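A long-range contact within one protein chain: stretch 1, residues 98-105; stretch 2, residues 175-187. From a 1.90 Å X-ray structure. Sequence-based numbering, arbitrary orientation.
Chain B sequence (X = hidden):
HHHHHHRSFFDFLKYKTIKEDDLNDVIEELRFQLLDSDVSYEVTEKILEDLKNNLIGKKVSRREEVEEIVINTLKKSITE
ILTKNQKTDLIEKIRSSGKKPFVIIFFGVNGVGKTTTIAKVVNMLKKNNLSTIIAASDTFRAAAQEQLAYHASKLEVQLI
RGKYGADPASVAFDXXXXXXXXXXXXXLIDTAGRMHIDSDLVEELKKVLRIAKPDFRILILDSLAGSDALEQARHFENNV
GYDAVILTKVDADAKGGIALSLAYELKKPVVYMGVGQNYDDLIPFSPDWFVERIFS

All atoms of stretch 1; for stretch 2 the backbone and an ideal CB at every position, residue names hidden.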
# COMPACT_ATOMS: atom_id res chain seq x y z
N GLY B 98 13.09 -25.88 20.55
CA GLY B 98 13.89 -25.96 21.76
C GLY B 98 14.69 -24.69 21.91
O GLY B 98 15.40 -24.49 22.90
N LYS B 99 14.57 -23.82 20.92
CA LYS B 99 15.33 -22.58 20.87
C LYS B 99 14.78 -21.54 21.85
O LYS B 99 13.57 -21.32 21.94
CB LYS B 99 15.33 -22.01 19.45
CG LYS B 99 15.78 -23.02 18.40
CD LYS B 99 17.14 -23.59 18.76
CE LYS B 99 17.36 -24.95 18.11
NZ LYS B 99 18.71 -25.50 18.45
N LYS B 100 15.69 -20.94 22.61
CA LYS B 100 15.36 -19.81 23.45
C LYS B 100 16.47 -18.78 23.32
O LYS B 100 17.60 -19.02 23.74
CB LYS B 100 15.13 -20.21 24.91
CG LYS B 100 13.78 -20.85 25.13
CD LYS B 100 13.21 -20.54 26.50
CE LYS B 100 12.11 -21.54 26.87
NZ LYS B 100 11.02 -21.59 25.84
N PRO B 101 16.14 -17.63 22.72
CA PRO B 101 14.78 -17.34 22.26
C PRO B 101 14.53 -17.86 20.86
O PRO B 101 15.48 -18.19 20.15
CB PRO B 101 14.78 -15.81 22.21
CG PRO B 101 16.19 -15.48 21.82
CD PRO B 101 17.07 -16.51 22.47
N PHE B 102 13.26 -17.95 20.47
CA PHE B 102 12.89 -18.15 19.08
C PHE B 102 12.90 -16.76 18.46
O PHE B 102 12.22 -15.86 18.94
CB PHE B 102 11.49 -18.77 19.01
CG PHE B 102 11.06 -19.18 17.63
CD1 PHE B 102 10.55 -18.24 16.73
CD2 PHE B 102 11.11 -20.51 17.25
CE1 PHE B 102 10.15 -18.63 15.46
CE2 PHE B 102 10.71 -20.91 15.99
CZ PHE B 102 10.22 -19.96 15.09
N VAL B 103 13.71 -16.56 17.41
CA VAL B 103 13.94 -15.24 16.85
C VAL B 103 13.19 -15.03 15.55
O VAL B 103 13.35 -15.79 14.60
CB VAL B 103 15.45 -15.00 16.61
CG1 VAL B 103 15.67 -13.65 15.94
CG2 VAL B 103 16.22 -15.10 17.94
N ILE B 104 12.37 -13.98 15.52
CA ILE B 104 11.58 -13.65 14.34
C ILE B 104 11.96 -12.26 13.86
O ILE B 104 12.09 -11.34 14.68
CB ILE B 104 10.09 -13.63 14.69
CG1 ILE B 104 9.70 -14.93 15.41
CG2 ILE B 104 9.23 -13.38 13.43
CD1 ILE B 104 8.23 -15.02 15.77
N ILE B 105 12.14 -12.10 12.55
CA ILE B 105 12.42 -10.78 11.99
C ILE B 105 11.30 -10.42 11.03
O ILE B 105 10.68 -11.31 10.41
CB ILE B 105 13.81 -10.73 11.31
CG1 ILE B 105 14.21 -9.28 10.94
CG2 ILE B 105 13.85 -11.66 10.11
CD1 ILE B 105 15.71 -9.13 10.61
N UNK B 175 19.78 -7.54 21.78
CA UNK B 175 18.46 -8.06 22.12
C UNK B 175 18.48 -9.58 22.30
O UNK B 175 17.95 -10.11 23.26
CB UNK B 175 17.45 -7.67 21.04
N UNK B 176 19.10 -10.27 21.35
CA UNK B 176 19.22 -11.73 21.44
C UNK B 176 20.06 -12.18 22.64
O UNK B 176 19.71 -13.13 23.35
CB UNK B 176 19.84 -12.28 20.15
N UNK B 177 21.16 -11.47 22.89
CA UNK B 177 22.00 -11.79 24.04
C UNK B 177 21.23 -11.64 25.35
O UNK B 177 21.33 -12.47 26.27
CB UNK B 177 23.24 -10.89 24.06
N UNK B 178 20.45 -10.57 25.43
CA UNK B 178 19.63 -10.27 26.60
C UNK B 178 18.56 -11.34 26.79
O UNK B 178 18.32 -11.80 27.90
CB UNK B 178 18.98 -8.89 26.46
N UNK B 179 17.91 -11.73 25.69
CA UNK B 179 16.86 -12.74 25.78
C UNK B 179 17.41 -14.09 26.21
O UNK B 179 16.79 -14.77 27.03
CB UNK B 179 16.14 -12.88 24.44
N UNK B 180 18.59 -14.45 25.70
CA UNK B 180 19.24 -15.71 26.08
C UNK B 180 19.47 -15.81 27.58
O UNK B 180 19.13 -16.82 28.20
CB UNK B 180 20.58 -15.86 25.35
N UNK B 181 20.06 -14.78 28.16
CA UNK B 181 20.40 -14.85 29.57
C UNK B 181 19.17 -14.81 30.47
O UNK B 181 19.22 -15.23 31.62
CB UNK B 181 21.34 -13.70 29.93
N UNK B 182 18.04 -14.33 29.95
CA UNK B 182 16.84 -14.27 30.76
C UNK B 182 15.84 -15.35 30.38
O UNK B 182 14.71 -15.35 30.88
CB UNK B 182 16.19 -12.89 30.63
N UNK B 183 16.24 -16.25 29.49
CA UNK B 183 15.37 -17.33 29.04
C UNK B 183 14.01 -16.85 28.51
O UNK B 183 12.98 -17.44 28.79
CB UNK B 183 15.15 -18.31 30.19
N UNK B 184 14.04 -15.74 27.76
CA UNK B 184 12.87 -15.20 27.07
C UNK B 184 12.50 -16.10 25.89
O UNK B 184 13.38 -16.56 25.16
CB UNK B 184 13.13 -13.77 26.59
N UNK B 185 11.21 -16.34 25.70
CA UNK B 185 10.75 -17.28 24.68
C UNK B 185 10.97 -16.77 23.25
O UNK B 185 11.36 -17.53 22.36
CB UNK B 185 9.26 -17.58 24.89
N UNK B 186 10.71 -15.48 23.04
CA UNK B 186 10.71 -14.94 21.69
C UNK B 186 11.39 -13.57 21.61
O UNK B 186 11.18 -12.71 22.46
CB UNK B 186 9.27 -14.84 21.17
N UNK B 187 12.19 -13.36 20.56
CA UNK B 187 12.63 -12.03 20.18
C UNK B 187 12.01 -11.62 18.84
O UNK B 187 12.06 -12.39 17.88
CB UNK B 187 14.16 -11.98 20.10

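Stretch 2 leaves a helix, turns, and enters a strand that runs parallel to residues 102-105; its positions differ sharply in what stretch 1 asks of them.

Position 175, in the helix, has nothing of stretch 1 near its CB, so the contact sets no preference; it is Ala175. At 176 the CB points sideways, 5.1 Å from both Val103 CG2 and Pro101 CG. An apolar chain long enough to span that gap would suit, such as leucine, isoleucine or methionine. The residue is Ile176, whose CG1 lies 4.1 Å from Val103 CG2. Position 177 points away and 178 is out of reach, so many residues would serve; they are Ser177 and Phe178.

Position 179 is more restrictive. Its CB points toward stretch 1 and sits 3.7 Å from Pro101 CG, which leaves little space straight ahead, so a small side chain is favoured. Ala179 fits, its methyl packing directly on the proline ring. At 180 the CB points sideways, 4.6 Å from both Pro101 CD and Lys100 O. A long chain could lay its methylenes here and carry a polar end past the contact; lysine, arginine, glutamine or glutamate would do. Lys180 places CG 3.7 Å from Pro101 CD, while its end leads away.

Positions 181 and 182 lie beyond reach of stretch 1. Ser181 donates from OG to Phe178 O (3.2 Å), and Arg182, the first residue to leave helical angles, donates from NH1 to Ser181 OG (3.1 Å).

Position 183 has positive phi and psi (54/41), a left-handed conformation that glycine adopts easily and asparagine tolerates better than most. The CB is 4.7 Å from Lys100 CD. The residue is Asn183, whose backbone N bonds to Lys180 O (3.2 Å) as the chain turns. At 184 the CB points sideways, 5.1 Å from Pro101 CB, so an apolar side chain is reasonable, though not compelled. Ile184 occupies it, with its end leading away.

At 185 CA-to-CB points away, yet the CB is only 4.5 Å from Lys100 NZ, and that charge invites aspartate or glutamate. Asp185 has its end come nearer: OD1 accepts from Lys100 NZ at 2.8 Å in a salt bridge. Its backbone O accepts from Phe102 N (2.7 Å), the first link of the sheet, and a water donates both to this O (2.9 Å) and to Lys99 O (3.1 Å).

Position 186 pairs with Phe102, and its side chain shares a sheet face with that residue. Extended backbone angles and apolar neighbours favour valine or isoleucine. Val186 sets CG2 4.4 Å from Phe102 CB and CG1 4.3 Å from Ile104 CD1.

Position 187 pairs with Val103 on the other face, its CB 4.3 Å from Val103 CG2 and 4.4 Å from Pro101 CG, so a beta-branched apolar residue again suits. Val187 brings CG2 to 3.6 Å from Pro101 CG. Its N donates to Phe102 O (3.0 Å), and its O accepts from Ile104 N (2.9 Å), the alternating pattern of parallel strands.

Stretch 2 175-187: AISFAKSRNIDVV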
# COMPACT_ATOMS: atom_id res chain seq x y z
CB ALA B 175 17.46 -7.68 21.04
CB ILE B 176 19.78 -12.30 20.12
CG1 ILE B 176 18.79 -12.02 18.99
CG2 ILE B 176 20.10 -13.81 20.26
CD1 ILE B 176 19.32 -12.31 17.61
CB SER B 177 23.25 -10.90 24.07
OG SER B 177 24.01 -11.15 25.24
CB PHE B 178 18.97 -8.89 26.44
CG PHE B 178 18.11 -8.48 27.61
CD1 PHE B 178 18.64 -7.76 28.66
CD2 PHE B 178 16.76 -8.81 27.65
CE1 PHE B 178 17.86 -7.39 29.74
CE2 PHE B 178 15.97 -8.45 28.73
CZ PHE B 178 16.52 -7.73 29.77
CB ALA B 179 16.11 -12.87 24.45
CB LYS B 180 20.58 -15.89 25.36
CG LYS B 180 20.46 -16.37 23.93
CD LYS B 180 21.83 -16.45 23.25
CE LYS B 180 21.69 -16.73 21.76
NZ LYS B 180 23.00 -16.74 21.05
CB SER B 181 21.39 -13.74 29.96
OG SER B 181 20.85 -12.46 29.72
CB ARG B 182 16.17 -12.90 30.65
CG ARG B 182 17.10 -11.72 30.82
CD ARG B 182 17.77 -11.68 32.18
NE ARG B 182 18.00 -10.30 32.61
CZ ARG B 182 18.98 -9.52 32.15
NH1 ARG B 182 19.83 -9.97 31.25
NH2 ARG B 182 19.10 -8.28 32.61
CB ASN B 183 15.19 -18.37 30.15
CG ASN B 183 16.44 -19.20 30.39
OD1 ASN B 183 16.98 -19.78 29.46
ND2 ASN B 183 16.90 -19.23 31.63
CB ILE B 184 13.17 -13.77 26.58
CG1 ILE B 184 13.54 -12.85 27.75
CG2 ILE B 184 12.01 -13.19 25.75
CD1 ILE B 184 12.56 -12.88 28.89
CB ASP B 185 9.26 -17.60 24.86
CG ASP B 185 8.96 -18.38 26.13
OD1 ASP B 185 9.81 -19.18 26.57
OD2 ASP B 185 7.87 -18.19 26.69
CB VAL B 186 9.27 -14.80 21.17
CG1 VAL B 186 9.25 -14.12 19.81
CG2 VAL B 186 8.57 -16.17 21.13
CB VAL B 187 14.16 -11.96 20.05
CG1 VAL B 187 14.60 -10.58 19.47
CG2 VAL B 187 14.81 -12.22 21.39
O HOH W 1 10.72 -20.33 22.83
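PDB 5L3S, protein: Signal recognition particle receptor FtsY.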